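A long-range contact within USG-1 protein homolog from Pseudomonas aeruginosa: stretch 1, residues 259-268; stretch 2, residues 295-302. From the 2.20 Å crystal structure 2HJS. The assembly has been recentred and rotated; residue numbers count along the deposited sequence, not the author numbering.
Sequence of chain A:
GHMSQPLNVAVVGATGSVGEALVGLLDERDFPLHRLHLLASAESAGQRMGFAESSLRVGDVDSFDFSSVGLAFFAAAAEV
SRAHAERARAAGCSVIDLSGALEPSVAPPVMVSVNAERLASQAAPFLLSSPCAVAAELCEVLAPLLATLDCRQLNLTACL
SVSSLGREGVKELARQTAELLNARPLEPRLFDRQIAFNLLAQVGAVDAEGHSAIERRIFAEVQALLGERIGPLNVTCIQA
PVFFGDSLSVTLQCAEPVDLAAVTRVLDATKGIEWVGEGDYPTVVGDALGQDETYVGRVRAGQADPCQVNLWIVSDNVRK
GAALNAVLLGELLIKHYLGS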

# COMPACT_ATOMS: atom_id res chain seq x y z
N ASP A 259 21.40 -11.42 -7.84
CA ASP A 259 22.16 -11.96 -6.72
C ASP A 259 21.63 -11.27 -5.47
O ASP A 259 22.03 -10.15 -5.16
CB ASP A 259 23.65 -11.64 -6.89
CG ASP A 259 24.56 -12.40 -5.90
OD1 ASP A 259 24.06 -13.02 -4.93
OD2 ASP A 259 25.81 -12.37 -6.12
N LEU A 260 20.71 -11.93 -4.78
CA LEU A 260 20.07 -11.38 -3.59
C LEU A 260 21.08 -11.09 -2.47
O LEU A 260 21.04 -10.03 -1.86
CB LEU A 260 18.95 -12.32 -3.11
CG LEU A 260 17.79 -12.53 -4.08
CD1 LEU A 260 16.80 -13.57 -3.56
CD2 LEU A 260 17.09 -11.24 -4.45
N ALA A 261 21.99 -12.02 -2.20
CA ALA A 261 23.05 -11.81 -1.22
C ALA A 261 23.84 -10.52 -1.48
O ALA A 261 24.17 -9.80 -0.54
CB ALA A 261 24.00 -13.02 -1.19
N ALA A 262 24.15 -10.24 -2.74
CA ALA A 262 24.90 -9.03 -3.13
C ALA A 262 24.08 -7.75 -2.87
O ALA A 262 24.62 -6.74 -2.41
CB ALA A 262 25.32 -9.10 -4.59
N VAL A 263 22.79 -7.82 -3.15
CA VAL A 263 21.86 -6.74 -2.86
C VAL A 263 21.87 -6.38 -1.36
O VAL A 263 22.05 -5.21 -0.99
CB VAL A 263 20.41 -7.09 -3.32
CG1 VAL A 263 19.42 -6.05 -2.81
CG2 VAL A 263 20.34 -7.19 -4.84
N THR A 264 21.71 -7.39 -0.52
CA THR A 264 21.61 -7.16 0.92
C THR A 264 22.98 -6.74 1.46
O THR A 264 23.05 -5.93 2.39
CB THR A 264 21.10 -8.41 1.70
OG1 THR A 264 22.02 -9.49 1.54
CG2 THR A 264 19.73 -8.87 1.20
N ARG A 265 24.05 -7.29 0.89
CA ARG A 265 25.41 -6.87 1.26
C ARG A 265 25.63 -5.35 1.00
O ARG A 265 26.16 -4.64 1.87
CB ARG A 265 26.45 -7.75 0.54
CG ARG A 265 27.86 -7.65 1.04
CD ARG A 265 28.81 -8.67 0.30
NE ARG A 265 28.43 -10.07 0.51
CZ ARG A 265 28.00 -10.93 -0.43
NH1 ARG A 265 27.88 -10.59 -1.71
NH2 ARG A 265 27.69 -12.18 -0.10
N VAL A 266 25.20 -4.86 -0.16
CA VAL A 266 25.40 -3.47 -0.54
C VAL A 266 24.62 -2.55 0.39
O VAL A 266 25.15 -1.53 0.84
CB VAL A 266 24.93 -3.20 -2.00
CG1 VAL A 266 24.91 -1.69 -2.30
CG2 VAL A 266 25.83 -3.87 -2.97
N LEU A 267 23.37 -2.92 0.65
CA LEU A 267 22.47 -2.18 1.54
C LEU A 267 22.99 -2.18 2.95
O LEU A 267 22.94 -1.17 3.64
CB LEU A 267 21.07 -2.82 1.52
CG LEU A 267 20.31 -2.74 0.20
CD1 LEU A 267 19.06 -3.60 0.27
CD2 LEU A 267 19.97 -1.30 -0.16
N ASP A 268 23.49 -3.33 3.39
CA ASP A 268 24.09 -3.43 4.70
C ASP A 268 25.33 -2.53 4.82
O ASP A 268 25.54 -1.93 5.86
CB ASP A 268 24.43 -4.89 5.01
CG ASP A 268 24.42 -5.19 6.50
OD1 ASP A 268 23.85 -4.38 7.28
OD2 ASP A 268 24.96 -6.25 6.86
N TYR A 295 15.31 2.42 6.46
CA TYR A 295 15.30 0.97 6.69
C TYR A 295 14.82 0.22 5.45
O TYR A 295 13.86 0.64 4.82
CB TYR A 295 14.37 0.65 7.84
CG TYR A 295 14.92 0.94 9.20
CD1 TYR A 295 15.42 -0.09 9.98
CD2 TYR A 295 14.97 2.25 9.70
CE1 TYR A 295 15.93 0.15 11.26
CE2 TYR A 295 15.49 2.50 10.98
CZ TYR A 295 15.97 1.44 11.74
OH TYR A 295 16.48 1.65 13.00
N VAL A 296 15.49 -0.87 5.10
CA VAL A 296 15.14 -1.62 3.90
C VAL A 296 15.04 -3.10 4.28
O VAL A 296 15.98 -3.63 4.86
CB VAL A 296 16.20 -1.47 2.77
CG1 VAL A 296 15.73 -2.21 1.47
CG2 VAL A 296 16.45 -0.02 2.47
N GLY A 297 13.91 -3.73 3.95
CA GLY A 297 13.72 -5.16 4.16
C GLY A 297 12.99 -5.89 3.05
O GLY A 297 12.72 -5.32 1.98
N ARG A 298 12.69 -7.16 3.31
CA ARG A 298 11.93 -8.06 2.44
C ARG A 298 12.59 -8.21 1.08
O ARG A 298 11.91 -8.33 0.07
CB ARG A 298 10.45 -7.63 2.30
CG ARG A 298 9.64 -7.62 3.60
CD ARG A 298 8.19 -7.97 3.33
NE ARG A 298 8.08 -9.30 2.72
CZ ARG A 298 7.05 -9.75 2.02
NH1 ARG A 298 5.98 -8.99 1.85
NH2 ARG A 298 7.10 -10.99 1.51
N VAL A 299 13.92 -8.19 1.07
CA VAL A 299 14.67 -8.38 -0.18
C VAL A 299 14.47 -9.81 -0.62
O VAL A 299 14.83 -10.73 0.09
CB VAL A 299 16.18 -8.07 0.00
CG1 VAL A 299 16.98 -8.46 -1.29
CG2 VAL A 299 16.39 -6.61 0.35
N ARG A 300 13.86 -10.00 -1.78
CA ARG A 300 13.55 -11.34 -2.29
C ARG A 300 13.38 -11.29 -3.81
O ARG A 300 13.18 -10.21 -4.37
CB ARG A 300 12.26 -11.87 -1.65
CG ARG A 300 11.04 -10.99 -1.98
CD ARG A 300 9.88 -11.26 -1.04
NE ARG A 300 8.61 -10.69 -1.52
CZ ARG A 300 8.25 -9.40 -1.39
NH1 ARG A 300 9.06 -8.51 -0.81
NH2 ARG A 300 7.08 -8.99 -1.84
N ALA A 301 13.45 -12.45 -4.45
CA ALA A 301 13.15 -12.54 -5.86
C ALA A 301 11.65 -12.79 -6.08
O ALA A 301 10.91 -13.07 -5.13
CB ALA A 301 13.96 -13.66 -6.50
N GLY A 302 11.22 -12.66 -7.34
CA GLY A 302 9.87 -13.05 -7.74
C GLY A 302 9.69 -14.53 -7.48
O GLY A 302 10.68 -15.29 -7.46

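How do the two backbones lie against each other? The helix that begins at Leu260, with Asp259 at its N-cap position, runs nearly antiparallel to the strand, their N-to-C directions 154° apart and their axes 8.7 Å from one another at closest approach. The start of the helix therefore sits beside the later part of the strand: the CA atoms of Leu260 and Arg300 are 6.6 Å apart, while further along the CA atoms of Leu267 and Val296 are separated by 7.7 Å. No hydrogen bond crosses between the stretches. The helix spends its backbone bonds internally, as in Leu267 N to Val263 O at 3.1 Å, and what faces the strand is mostly hydrocarbon.

Which bump fills the central hollow? It is Val299, whose CA-to-CB bond points toward the helix and which has more area covered by the other stretch than any other residue here. Its CG1 reaches the helix surface 3.8 Å from Val263 CG1 and 3.7 Å from Thr264 CG2, with Leu260 CD2 slightly looser at 4.2 Å from the same CG1. The other methyl is occupied too: Val299 CG2 lies 4.0 Å from Leu267 CD1. One branched side chain is thus set among four helix residues spaced over two turns, and the contact is close packing of methyl groups. Thr264 joins it through its methyl carbon, although its CA-to-CB bond points sideways.

How is the early end of the helix fitted to the strand? Leu260, in the m,t rotamer, extends over the backbone as well as the side chains. Its CD2 comes within 3.8 Å of Arg300 C, and its CD1 within 3.6 Å of Ala301 N. The CB of Arg300 points away from the helix, so the leucine meets main chain at this residue, while Arg300 NH1 donates a hydrogen bond to Arg298 O at 3.0 Å within its own stretch. The small side chain of Ala301 adds a shallow apolar contact, its CB 4.1 Å from Leu260 CD1.

What closes the other end? Leu267, also m,t and buried, puts its CD1 between two valines of the strand, 3.8 Å from Val296 CG1 and 4.0 Å from Val299 CG2. Both valines direct their CB atoms toward the helix; between them, Gly297 has no side chain and Arg298 lies out of reach. The leucine tip thus bridges two separate strand bumps, and such burial of aliphatic surface away from water favours the pairing.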